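Local structure of N-acylethanolamine-hydrolyzing acid amidase subunit beta (Caenorhabditis elegans, 6DY3) at residues 83-88 with 116-121; 71-76 with 139-144; 62-67 with 98-103; 13-18 with 125-130. The protein probably degrades bioactive fatty acid amides, such as N-palmitoylethanolamine, to ethanolamine and free fatty acids, as the beta subunit of a heterodimer with an alpha subunit. One frame throughout, in Å; residues are numbered along the deposited sequence.

Contact 1. Residues 83-88 with 116-121; sequences EFYTKF and THLFSP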
# COMPACT_ATOMS: atom_id res chain seq x y z
N GLU B 83 -10.70 -5.74 -14.94
CA GLU B 83 -9.77 -5.15 -13.99
C GLU B 83 -10.03 -3.65 -13.84
O GLU B 83 -10.15 -3.14 -12.72
CB GLU B 83 -8.32 -5.38 -14.44
CG GLU B 83 -7.89 -6.86 -14.50
CD GLU B 83 -7.35 -7.40 -13.18
OE1 GLU B 83 -7.33 -6.65 -12.17
OE2 GLU B 83 -6.95 -8.58 -13.14
N PHE B 84 -10.12 -2.94 -14.96
CA PHE B 84 -10.42 -1.51 -14.91
C PHE B 84 -11.79 -1.26 -14.29
O PHE B 84 -11.98 -0.26 -13.59
CB PHE B 84 -10.35 -0.91 -16.31
CG PHE B 84 -8.97 -0.51 -16.73
CD1 PHE B 84 -8.74 0.72 -17.34
CD2 PHE B 84 -7.89 -1.36 -16.53
CE1 PHE B 84 -7.47 1.09 -17.73
CE2 PHE B 84 -6.61 -0.99 -16.93
CZ PHE B 84 -6.40 0.24 -17.53
N TYR B 85 -12.75 -2.14 -14.55
CA TYR B 85 -14.11 -1.94 -14.04
C TYR B 85 -14.13 -1.95 -12.52
O TYR B 85 -14.72 -1.06 -11.89
CB TYR B 85 -15.03 -3.01 -14.60
CG TYR B 85 -16.43 -2.99 -14.02
CD1 TYR B 85 -17.33 -1.99 -14.38
CD2 TYR B 85 -16.86 -3.97 -13.14
CE1 TYR B 85 -18.62 -1.97 -13.86
CE2 TYR B 85 -18.14 -3.96 -12.62
CZ TYR B 85 -19.02 -2.95 -12.98
OH TYR B 85 -20.30 -2.93 -12.47
N THR B 86 -13.50 -2.94 -11.90
CA THR B 86 -13.52 -3.03 -10.44
C THR B 86 -12.68 -1.93 -9.80
O THR B 86 -13.01 -1.45 -8.72
CB THR B 86 -13.03 -4.40 -9.99
OG1 THR B 86 -11.65 -4.55 -10.34
CG2 THR B 86 -13.83 -5.51 -10.65
N LYS B 87 -11.59 -1.52 -10.45
CA LYS B 87 -10.78 -0.44 -9.91
C LYS B 87 -11.56 0.87 -9.86
O LYS B 87 -11.39 1.66 -8.93
CB LYS B 87 -9.51 -0.27 -10.74
CG LYS B 87 -8.42 -1.30 -10.44
CD LYS B 87 -7.15 -0.98 -11.20
CE LYS B 87 -5.97 -1.78 -10.69
NZ LYS B 87 -6.11 -3.23 -10.98
N PHE B 88 -12.41 1.11 -10.86
CA PHE B 88 -13.26 2.30 -10.85
C PHE B 88 -14.45 2.13 -9.91
O PHE B 88 -14.89 3.09 -9.28
CB PHE B 88 -13.76 2.61 -12.27
CG PHE B 88 -12.82 3.45 -13.08
CD1 PHE B 88 -12.89 4.83 -13.04
CD2 PHE B 88 -11.86 2.85 -13.90
CE1 PHE B 88 -12.03 5.61 -13.79
CE2 PHE B 88 -10.99 3.62 -14.66
CZ PHE B 88 -11.07 5.00 -14.60
N THR B 116 -17.98 -9.41 0.90
CA THR B 116 -18.22 -9.90 -0.46
C THR B 116 -18.76 -8.74 -1.29
O THR B 116 -19.94 -8.41 -1.23
CB THR B 116 -19.21 -11.06 -0.45
OG1 THR B 116 -18.68 -12.15 0.32
CG2 THR B 116 -19.47 -11.54 -1.87
N HIS B 117 -17.88 -8.12 -2.06
CA HIS B 117 -18.27 -7.08 -3.00
C HIS B 117 -17.15 -6.93 -4.01
O HIS B 117 -16.04 -7.43 -3.81
CB HIS B 117 -18.56 -5.76 -2.28
CG HIS B 117 -17.50 -5.34 -1.31
ND1 HIS B 117 -16.16 -5.38 -1.61
CD2 HIS B 117 -17.59 -4.89 -0.04
CE1 HIS B 117 -15.47 -4.96 -0.56
NE2 HIS B 117 -16.31 -4.66 0.40
N LEU B 118 -17.45 -6.25 -5.11
CA LEU B 118 -16.45 -6.02 -6.14
C LEU B 118 -15.22 -5.35 -5.54
O LEU B 118 -15.31 -4.29 -4.92
CB LEU B 118 -17.02 -5.16 -7.28
CG LEU B 118 -17.87 -5.88 -8.33
CD1 LEU B 118 -18.41 -4.87 -9.32
CD2 LEU B 118 -17.08 -6.97 -9.06
N PHE B 119 -14.07 -5.99 -5.71
CA PHE B 119 -12.81 -5.42 -5.25
C PHE B 119 -11.70 -5.93 -6.14
O PHE B 119 -11.69 -7.09 -6.55
CB PHE B 119 -12.54 -5.79 -3.79
CG PHE B 119 -11.54 -4.89 -3.13
CD1 PHE B 119 -11.95 -3.69 -2.57
CD2 PHE B 119 -10.20 -5.24 -3.07
CE1 PHE B 119 -11.03 -2.85 -1.97
CE2 PHE B 119 -9.27 -4.41 -2.47
CZ PHE B 119 -9.68 -3.21 -1.92
N SER B 120 -10.77 -5.04 -6.46
CA SER B 120 -9.69 -5.39 -7.37
C SER B 120 -8.89 -6.55 -6.78
O SER B 120 -8.59 -6.54 -5.57
CB SER B 120 -8.79 -4.18 -7.61
OG SER B 120 -7.86 -4.43 -8.65
N PRO B 121 -8.54 -7.57 -7.56
CA PRO B 121 -7.77 -8.69 -7.01
C PRO B 121 -6.47 -8.19 -6.40
O PRO B 121 -5.76 -7.36 -6.98
CB PRO B 121 -7.52 -9.59 -8.23
CG PRO B 121 -8.63 -9.27 -9.16
CD PRO B 121 -8.90 -7.80 -8.97
O HOH W 1 -8.65 -5.07 -10.87
O HOH W 2 -11.69 -2.26 -6.46

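Contact 2. Residues 71-76 with 139-144; sequences RYSGAY and RNRWSA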
# COMPACT_ATOMS: atom_id res chain seq x y z
N ARG B 71 -2.29 -8.09 -7.21
CA ARG B 71 -2.35 -9.50 -7.55
C ARG B 71 -2.47 -9.62 -9.06
O ARG B 71 -3.44 -9.13 -9.65
CB ARG B 71 -3.54 -10.18 -6.86
CG ARG B 71 -3.49 -11.68 -6.83
CD ARG B 71 -4.67 -12.22 -6.05
NE ARG B 71 -4.69 -13.67 -5.97
CZ ARG B 71 -5.68 -14.37 -5.43
NH1 ARG B 71 -6.73 -13.74 -4.93
NH2 ARG B 71 -5.61 -15.69 -5.39
N TYR B 72 -1.48 -10.25 -9.67
CA TYR B 72 -1.41 -10.39 -11.12
C TYR B 72 -1.53 -11.86 -11.48
O TYR B 72 -0.68 -12.68 -11.10
CB TYR B 72 -0.10 -9.82 -11.67
CG TYR B 72 0.18 -8.41 -11.22
CD1 TYR B 72 -0.62 -7.35 -11.65
CD2 TYR B 72 1.26 -8.12 -10.39
CE1 TYR B 72 -0.37 -6.05 -11.24
CE2 TYR B 72 1.52 -6.82 -9.99
CZ TYR B 72 0.70 -5.79 -10.42
OH TYR B 72 0.95 -4.49 -10.02
N SER B 73 -2.57 -12.19 -12.23
CA SER B 73 -2.77 -13.53 -12.75
C SER B 73 -2.63 -13.48 -14.27
O SER B 73 -2.38 -12.42 -14.86
CB SER B 73 -4.15 -14.07 -12.33
OG SER B 73 -4.30 -14.07 -10.92
N GLY B 74 -2.75 -14.64 -14.90
CA GLY B 74 -2.67 -14.70 -16.34
C GLY B 74 -3.86 -14.04 -16.99
O GLY B 74 -4.75 -13.48 -16.35
N ALA B 75 -3.88 -14.10 -18.32
CA ALA B 75 -5.02 -13.64 -19.11
C ALA B 75 -5.30 -12.16 -18.87
O ALA B 75 -6.45 -11.74 -18.72
CB ALA B 75 -6.26 -14.49 -18.81
N TYR B 76 -4.23 -11.37 -18.82
CA TYR B 76 -4.38 -9.93 -18.67
C TYR B 76 -5.17 -9.34 -19.83
O TYR B 76 -5.95 -8.40 -19.65
CB TYR B 76 -3.00 -9.28 -18.57
CG TYR B 76 -3.01 -7.82 -18.17
CD1 TYR B 76 -3.61 -7.41 -16.98
CD2 TYR B 76 -2.40 -6.86 -18.96
CE1 TYR B 76 -3.62 -6.08 -16.61
CE2 TYR B 76 -2.39 -5.53 -18.59
CZ TYR B 76 -3.01 -5.14 -17.41
OH TYR B 76 -3.01 -3.82 -17.03
N ARG B 139 -8.17 -11.21 -2.09
CA ARG B 139 -9.29 -10.71 -2.88
C ARG B 139 -9.25 -11.41 -4.23
O ARG B 139 -8.31 -11.20 -5.02
CB ARG B 139 -9.21 -9.19 -3.04
CG ARG B 139 -9.27 -8.43 -1.72
CD ARG B 139 -10.54 -8.75 -0.93
NE ARG B 139 -11.74 -8.70 -1.76
CZ ARG B 139 -12.98 -8.67 -1.28
NH1 ARG B 139 -13.20 -8.70 0.03
NH2 ARG B 139 -14.01 -8.63 -2.11
N ASN B 140 -10.25 -12.23 -4.50
CA ASN B 140 -10.28 -13.05 -5.70
C ASN B 140 -11.09 -12.36 -6.79
O ASN B 140 -11.77 -11.37 -6.56
CB ASN B 140 -10.86 -14.43 -5.40
CG ASN B 140 -10.08 -15.17 -4.34
OD1 ASN B 140 -8.85 -15.19 -4.35
ND2 ASN B 140 -10.79 -15.78 -3.39
N ARG B 141 -11.00 -12.92 -7.99
CA ARG B 141 -11.81 -12.47 -9.11
C ARG B 141 -13.27 -12.90 -8.88
O ARG B 141 -13.55 -14.10 -8.88
CB ARG B 141 -11.29 -13.06 -10.42
CG ARG B 141 -9.95 -12.50 -10.84
CD ARG B 141 -9.43 -13.21 -12.07
NE ARG B 141 -8.26 -12.55 -12.65
CZ ARG B 141 -7.55 -13.04 -13.66
NH1 ARG B 141 -7.88 -14.20 -14.21
NH2 ARG B 141 -6.50 -12.37 -14.13
N TRP B 142 -14.21 -11.96 -8.68
CA TRP B 142 -13.97 -10.51 -8.62
C TRP B 142 -14.65 -9.90 -7.40
O TRP B 142 -14.67 -8.68 -7.25
CB TRP B 142 -14.48 -9.84 -9.89
CG TRP B 142 -13.78 -10.30 -11.14
CD1 TRP B 142 -14.19 -11.30 -11.98
CD2 TRP B 142 -12.57 -9.78 -11.69
NE1 TRP B 142 -13.29 -11.43 -13.01
CE2 TRP B 142 -12.29 -10.52 -12.86
CE3 TRP B 142 -11.69 -8.77 -11.30
CZ2 TRP B 142 -11.17 -10.27 -13.65
CZ3 TRP B 142 -10.57 -8.52 -12.09
CH2 TRP B 142 -10.33 -9.27 -13.25
N SER B 143 -15.19 -10.75 -6.53
CA SER B 143 -15.92 -10.26 -5.37
C SER B 143 -15.78 -11.13 -4.13
O SER B 143 -16.31 -10.75 -3.09
CB SER B 143 -17.40 -10.12 -5.75
OG SER B 143 -17.90 -11.36 -6.20
N ALA B 144 -15.11 -12.27 -4.20
CA ALA B 144 -14.95 -13.15 -3.06
C ALA B 144 -13.60 -12.91 -2.39
O ALA B 144 -12.68 -12.33 -2.98
CB ALA B 144 -15.08 -14.61 -3.48

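Contact 3. Residues 62-67 with 98-103; sequences GEYSVS and DVLENQ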
# COMPACT_ATOMS: atom_id res chain seq x y z
N GLY B 62 -1.48 1.41 17.71
CA GLY B 62 -1.94 0.64 18.85
C GLY B 62 -2.92 -0.46 18.52
O GLY B 62 -3.21 -1.29 19.40
N GLU B 63 -3.44 -0.53 17.30
CA GLU B 63 -4.53 -1.45 16.98
C GLU B 63 -4.15 -2.41 15.86
O GLU B 63 -4.19 -3.63 16.07
CB GLU B 63 -5.79 -0.66 16.63
CG GLU B 63 -6.27 0.24 17.77
CD GLU B 63 -6.79 -0.54 18.98
OE1 GLU B 63 -6.94 -1.77 18.89
OE2 GLU B 63 -7.04 0.09 20.03
N TYR B 64 -3.82 -1.92 14.67
CA TYR B 64 -3.48 -2.81 13.57
C TYR B 64 -2.73 -2.03 12.49
O TYR B 64 -2.77 -0.80 12.45
CB TYR B 64 -4.72 -3.46 12.96
CG TYR B 64 -5.68 -2.46 12.34
CD1 TYR B 64 -5.63 -2.20 10.98
CD2 TYR B 64 -6.62 -1.79 13.10
CE1 TYR B 64 -6.50 -1.30 10.39
CE2 TYR B 64 -7.49 -0.89 12.53
CZ TYR B 64 -7.43 -0.65 11.17
OH TYR B 64 -8.29 0.25 10.60
N SER B 65 -2.08 -2.78 11.61
CA SER B 65 -1.43 -2.23 10.44
C SER B 65 -1.86 -3.04 9.21
O SER B 65 -2.27 -4.19 9.32
CB SER B 65 0.11 -2.23 10.58
OG SER B 65 0.60 -3.53 10.81
N VAL B 66 -1.77 -2.40 8.05
CA VAL B 66 -2.25 -3.00 6.81
C VAL B 66 -1.32 -2.63 5.67
O VAL B 66 -0.73 -1.54 5.65
CB VAL B 66 -3.70 -2.57 6.49
CG1 VAL B 66 -3.79 -1.07 6.37
CG2 VAL B 66 -4.18 -3.24 5.22
N SER B 67 -1.16 -3.56 4.73
CA SER B 67 -0.47 -3.31 3.47
C SER B 67 -1.17 -4.09 2.36
O SER B 67 -1.66 -5.20 2.57
CB SER B 67 1.01 -3.71 3.53
OG SER B 67 1.17 -5.12 3.59
N ASP B 98 -10.22 4.56 4.15
CA ASP B 98 -11.50 4.63 4.85
C ASP B 98 -11.56 3.60 5.98
O ASP B 98 -12.16 3.86 7.03
CB ASP B 98 -12.64 4.42 3.86
CG ASP B 98 -14.00 4.51 4.51
OD1 ASP B 98 -14.48 5.64 4.75
OD2 ASP B 98 -14.60 3.45 4.78
N VAL B 99 -10.98 2.42 5.77
CA VAL B 99 -10.95 1.42 6.83
C VAL B 99 -10.08 1.90 7.98
O VAL B 99 -10.44 1.75 9.16
CB VAL B 99 -10.47 0.07 6.27
CG1 VAL B 99 -10.25 -0.94 7.40
CG2 VAL B 99 -11.46 -0.47 5.26
N LEU B 100 -8.91 2.48 7.67
CA LEU B 100 -8.04 3.00 8.72
C LEU B 100 -8.72 4.09 9.53
O LEU B 100 -8.41 4.28 10.71
CB LEU B 100 -6.74 3.54 8.11
CG LEU B 100 -5.73 2.51 7.61
CD1 LEU B 100 -4.61 3.19 6.83
CD2 LEU B 100 -5.17 1.71 8.77
N GLU B 101 -9.65 4.82 8.92
CA GLU B 101 -10.29 5.95 9.58
C GLU B 101 -11.51 5.55 10.40
O GLU B 101 -11.78 6.19 11.42
CB GLU B 101 -10.70 7.00 8.54
CG GLU B 101 -11.18 8.31 9.14
CD GLU B 101 -11.25 9.43 8.11
OE1 GLU B 101 -10.23 9.71 7.45
OE2 GLU B 101 -12.33 10.04 7.97
N ASN B 102 -12.24 4.50 10.00
CA ASN B 102 -13.51 4.15 10.61
C ASN B 102 -13.54 2.80 11.31
O ASN B 102 -14.53 2.50 11.99
CB ASN B 102 -14.63 4.19 9.55
CG ASN B 102 -14.76 5.54 8.90
OD1 ASN B 102 -14.71 6.58 9.57
ND2 ASN B 102 -14.89 5.55 7.58
N GLN B 103 -12.52 1.96 11.15
CA GLN B 103 -12.45 0.67 11.83
C GLN B 103 -11.36 0.74 12.89
O GLN B 103 -10.19 0.96 12.57
CB GLN B 103 -12.20 -0.46 10.84
CG GLN B 103 -13.23 -0.53 9.71
CD GLN B 103 -14.66 -0.68 10.21
OE1 GLN B 103 -14.93 -1.36 11.20
NE2 GLN B 103 -15.59 -0.03 9.53

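Contact 4. Residues 13-18 with 125-130; sequences IIHGRN and IVAGIK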
# COMPACT_ATOMS: atom_id res chain seq x y z
N ILE B 13 3.79 -8.90 17.32
CA ILE B 13 3.45 -9.07 15.92
C ILE B 13 4.15 -7.97 15.12
O ILE B 13 3.97 -6.78 15.40
CB ILE B 13 1.93 -9.03 15.71
CG1 ILE B 13 1.28 -10.16 16.52
CG2 ILE B 13 1.59 -9.17 14.22
CD1 ILE B 13 -0.21 -10.27 16.37
N ILE B 14 4.94 -8.38 14.13
CA ILE B 14 5.74 -7.47 13.32
C ILE B 14 5.25 -7.52 11.88
O ILE B 14 5.01 -8.61 11.34
CB ILE B 14 7.24 -7.80 13.39
CG1 ILE B 14 7.74 -7.70 14.84
CG2 ILE B 14 8.05 -6.87 12.50
CD1 ILE B 14 7.68 -9.00 15.61
N HIS B 15 5.13 -6.35 11.26
CA HIS B 15 4.64 -6.23 9.89
C HIS B 15 5.73 -5.58 9.05
O HIS B 15 6.06 -4.41 9.25
CB HIS B 15 3.35 -5.40 9.84
CG HIS B 15 2.68 -5.40 8.50
ND1 HIS B 15 1.35 -5.09 8.34
CD2 HIS B 15 3.15 -5.69 7.27
CE1 HIS B 15 1.03 -5.18 7.07
NE2 HIS B 15 2.10 -5.54 6.39
N GLY B 16 6.29 -6.35 8.11
CA GLY B 16 7.32 -5.86 7.21
C GLY B 16 6.77 -5.74 5.80
O GLY B 16 5.94 -6.55 5.38
N ARG B 17 7.25 -4.74 5.07
CA ARG B 17 6.70 -4.46 3.75
C ARG B 17 7.76 -3.84 2.86
O ARG B 17 8.35 -2.82 3.21
CB ARG B 17 5.49 -3.53 3.86
CG ARG B 17 4.54 -3.62 2.67
CD ARG B 17 4.86 -2.60 1.60
NE ARG B 17 4.39 -3.05 0.30
CZ ARG B 17 3.17 -2.85 -0.18
NH1 ARG B 17 2.27 -2.19 0.53
NH2 ARG B 17 2.85 -3.31 -1.38
N ASN B 18 7.98 -4.46 1.70
CA ASN B 18 8.78 -3.87 0.63
C ASN B 18 7.85 -3.49 -0.51
O ASN B 18 6.94 -4.25 -0.85
CB ASN B 18 9.83 -4.85 0.13
CG ASN B 18 11.08 -4.88 0.99
OD1 ASN B 18 11.12 -4.28 2.06
ND2 ASN B 18 12.10 -5.59 0.53
N ILE B 125 -2.75 -7.64 3.67
CA ILE B 125 -2.04 -8.22 4.81
C ILE B 125 -2.31 -7.33 6.01
O ILE B 125 -2.01 -6.13 5.98
CB ILE B 125 -0.54 -8.35 4.53
CG1 ILE B 125 -0.28 -9.36 3.40
CG2 ILE B 125 0.21 -8.77 5.79
CD1 ILE B 125 -0.36 -8.78 2.01
N VAL B 126 -2.84 -7.92 7.07
CA VAL B 126 -3.24 -7.18 8.27
C VAL B 126 -2.52 -7.78 9.47
O VAL B 126 -2.45 -9.01 9.61
CB VAL B 126 -4.77 -7.21 8.47
CG1 VAL B 126 -5.19 -6.21 9.54
CG2 VAL B 126 -5.49 -6.93 7.16
N ALA B 127 -2.01 -6.92 10.34
CA ALA B 127 -1.31 -7.33 11.54
C ALA B 127 -1.97 -6.69 12.76
O ALA B 127 -2.35 -5.52 12.72
CB ALA B 127 0.17 -6.93 11.48
N GLY B 128 -2.10 -7.46 13.83
CA GLY B 128 -2.78 -7.00 15.03
C GLY B 128 -1.90 -6.96 16.26
O GLY B 128 -0.69 -6.71 16.17
N ILE B 129 -2.50 -7.21 17.42
CA ILE B 129 -1.81 -7.08 18.70
C ILE B 129 -2.01 -8.33 19.54
O ILE B 129 -1.13 -8.71 20.32
CB ILE B 129 -2.28 -5.82 19.45
CG1 ILE B 129 -3.78 -5.91 19.74
CG2 ILE B 129 -1.94 -4.57 18.63
CD1 ILE B 129 -4.38 -4.66 20.38
N LYS B 130 -3.16 -8.99 19.38
CA LYS B 130 -3.46 -10.18 20.16
C LYS B 130 -2.91 -11.42 19.45
O LYS B 130 -2.26 -11.34 18.41
CB LYS B 130 -4.96 -10.29 20.41
CG LYS B 130 -5.49 -9.24 21.37
CD LYS B 130 -7.00 -9.03 21.24
CE LYS B 130 -7.78 -10.33 21.34
NZ LYS B 130 -9.23 -10.12 21.12
O HOH W 3 1.95 -5.76 17.05

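Contact 1. Residues 83-88 with 116-121
Leu118 and Lys87 reach across where a flank of helix 76-89 meets the loop that leads into strand 122-127. Leu118 points toward the helix and lies across two of its side chains, each at about a right angle: CD1 reaches CE2 of Tyr85 at 3.4 Å, while the other branch, CD2, stands 3.9 Å from CG2 of Thr86. Thr86 in turn has OG1 in the crowded position between backbone N and carbonyl carbon (chi1 65°), which lays that hydroxyl 3.7 Å from CA of Ser120. Lys87 leaves the helix obliquely to the loop, runs extended as far as CE, then bends at its last torsion (67°), carrying NZ back to water 1. This water accepts from Lys87 NZ at 3.1 Å and from Ser120 OG, and donates to Glu83 O and Glu83 OE1; the direct Glu83 OE1 to Lys87 NZ ion pair is long, at 3.8 Å. An alanine here in place of Lys87 would remove one of the water's four bonds and would probably loosen its link between helix and loop. Water 2 bridges the backbones, donating to Thr86 O at 2.7 Å and accepting from Ser120 N at 2.9 Å. Tyr99 of the alpha subunit packs on Ser120. With no clear direct hydrogen bond across the contact, its polar half depends on two waters, and the lysine charge is likely to favour an ionised Glu83.

Contact 2. Residues 71-76 with 139-144
Two irregular loops run alongside each other in roughly the same direction, with CA of Arg71 8.5 Å from CA of Arg139 and CA of Ser73 9.8 Å from CA of Arg141, and arginines sent from each side bridge the gap. Arg71 stretches out fully extended, CG anti to the backbone N, and arrives edge-on. Its NH1 donates to OD1 of Asn140 at 2.6 Å with a fairly straight N-H (162°), landing on a lone pair in the carbonyl plane although guanidinium and amide are turned 57° apart. The same NH1 makes a weak second bond to Arg139 O at 3.0 Å. Asn140 starts away from the partner loop, yet its amide swings back, with CG anti to the carbonyl carbon; ND2 is held by Asn146 OD1. The 139-144 loop is the turn of a beta hairpin, joining antiparallel strands 134-139 and 145-149, and Asn140 N donates to Ala144 O across it. NE of Arg71 also forms a salt bridge with Asp165, and the Arg71 side chain lies about 6 Å from that of Asn163, a residue important for activity by similarity in this Ntn-type hydrolase. Arg141 crosses in the reverse sense, also extended. Its NH2 meets Gly74 O at 3.0 Å almost linearly (176°), nearly along the C=O axis and in the guanidinium plane, while CB of Ser73 sits over one guanidinium face, 3.4 Å from NH2. A cis peptide follows Arg141, and CG of Arg141 lies over the centre of the Trp142 ring.

Contact 3. Residues 62-67 with 98-103
In the layered core of the Ntn-hydrolase fold, helix 92-102 lies over one face of the seven-stranded antiparallel sheet, and this contact sets its C-terminal end against strand 64-70. The two axes pass 10.3 Å apart and run nearly antiparallel (173°), so the helix follows the strand rather than crossing it. Tyr64 spans the gap. Its CG sits in the crowded position between backbone N and carbonyl carbon (chi1 63°), and the ring tip comes end-on to the helix terminus, where OH donates to O of Gln103 at 2.8 Å. That oxygen lies at the ring edge, in its plane, and takes the bond on a lone pair. Val99 O is also near the hydroxyl, 3.0 Å from Tyr64 OH, but at a poor angle; it instead receives the helical bond from Gln103 N. One methyl of Leu100 touches two strand side chains: CD2 lies 3.7 Å from CE1 of Tyr64 and 3.9 Å from CG1 of Val66, the leucine crossing both obliquely. Ala109 of helix 106-113 packs on Tyr64, and Phe113 on Val66. The strand begins at a classic beta bulge, Glu63 and Tyr64 both facing Arg60. A phenylalanine here in place of Tyr64 would lose the hydroxyl and would probably leave Gln103 O less well satisfied, weakening the tie to the helix end. The phenol of a buried tyrosine thus pairs with a carbonyl just past the helix, where the negative end of the helix dipole is likely to strengthen the acceptor.

Contact 4. Residues 13-18 with 125-130
This is a face-to-face contact between two beta sheets, the central layers of an Ntn-type sandwich: strand 13-20 of the five-stranded sheet lies over strand 122-127 of the seven-stranded one. The segment axes come within 7.7 Å at 148°, and no direct hydrogen bond joins the segments. Ala127, pointing toward the other sheet, is covered by two side chains. Ile13 places CG2 3.8 Å from CB of Ala127, while its longer branch extends over the turn, putting CD1 near Lys130 O. His15, with CG anti to the backbone N (chi1 -171°), reaches farther along the strand; ND1 is 3.8 Å from CB of Ala127, and NE2 is 3.8 Å from CG2 of Ile125. Both ring nitrogens are hydrogen-bonded, ND1 with Ser65 OG and NE2 with Ser67 OG, so the rotation of the imidazole is fixed by strand 64-70. Near Ile13, water 3 donates to Ile13 O at 2.8 Å and to Gly128 O at 2.9 Å, linking the two backbones. Further along, Arg17, important for activity by similarity, donates from NE to O of the next residue, Asn18, at 3.0 Å, above that carbonyl's plane, and touches Cys1, the nucleophile by similarity. In its own sheet strand 13-20 is flanked by strands 2-7 and 209-215, while 122-127 runs between 64-70 and 134-139.

The four contacts fall into two touching pairs. Contacts 1 and 2, centres about 9 Å apart, touch where the loop before strand 122-127 meets the hairpin turn 139-144: Phe119 N lies 3.2 Å from Trp142 O, a probable hydrogen bond. Contacts 3 and 4, centres about 11 Å apart, meet inside the seven-stranded sheet, where Ser67 O to Ile125 N and Ser65 O to Ala127 N are each 2.9 Å, probable hydrogen bonds. Between the pairs, centres lie 20 to 25 Å apart. Both pairs approach the presumed active site: the side chain of Arg71 in contact 2 is about 10 Å from that of Cys1, and that of Ile125 in contact 4 about 8 Å.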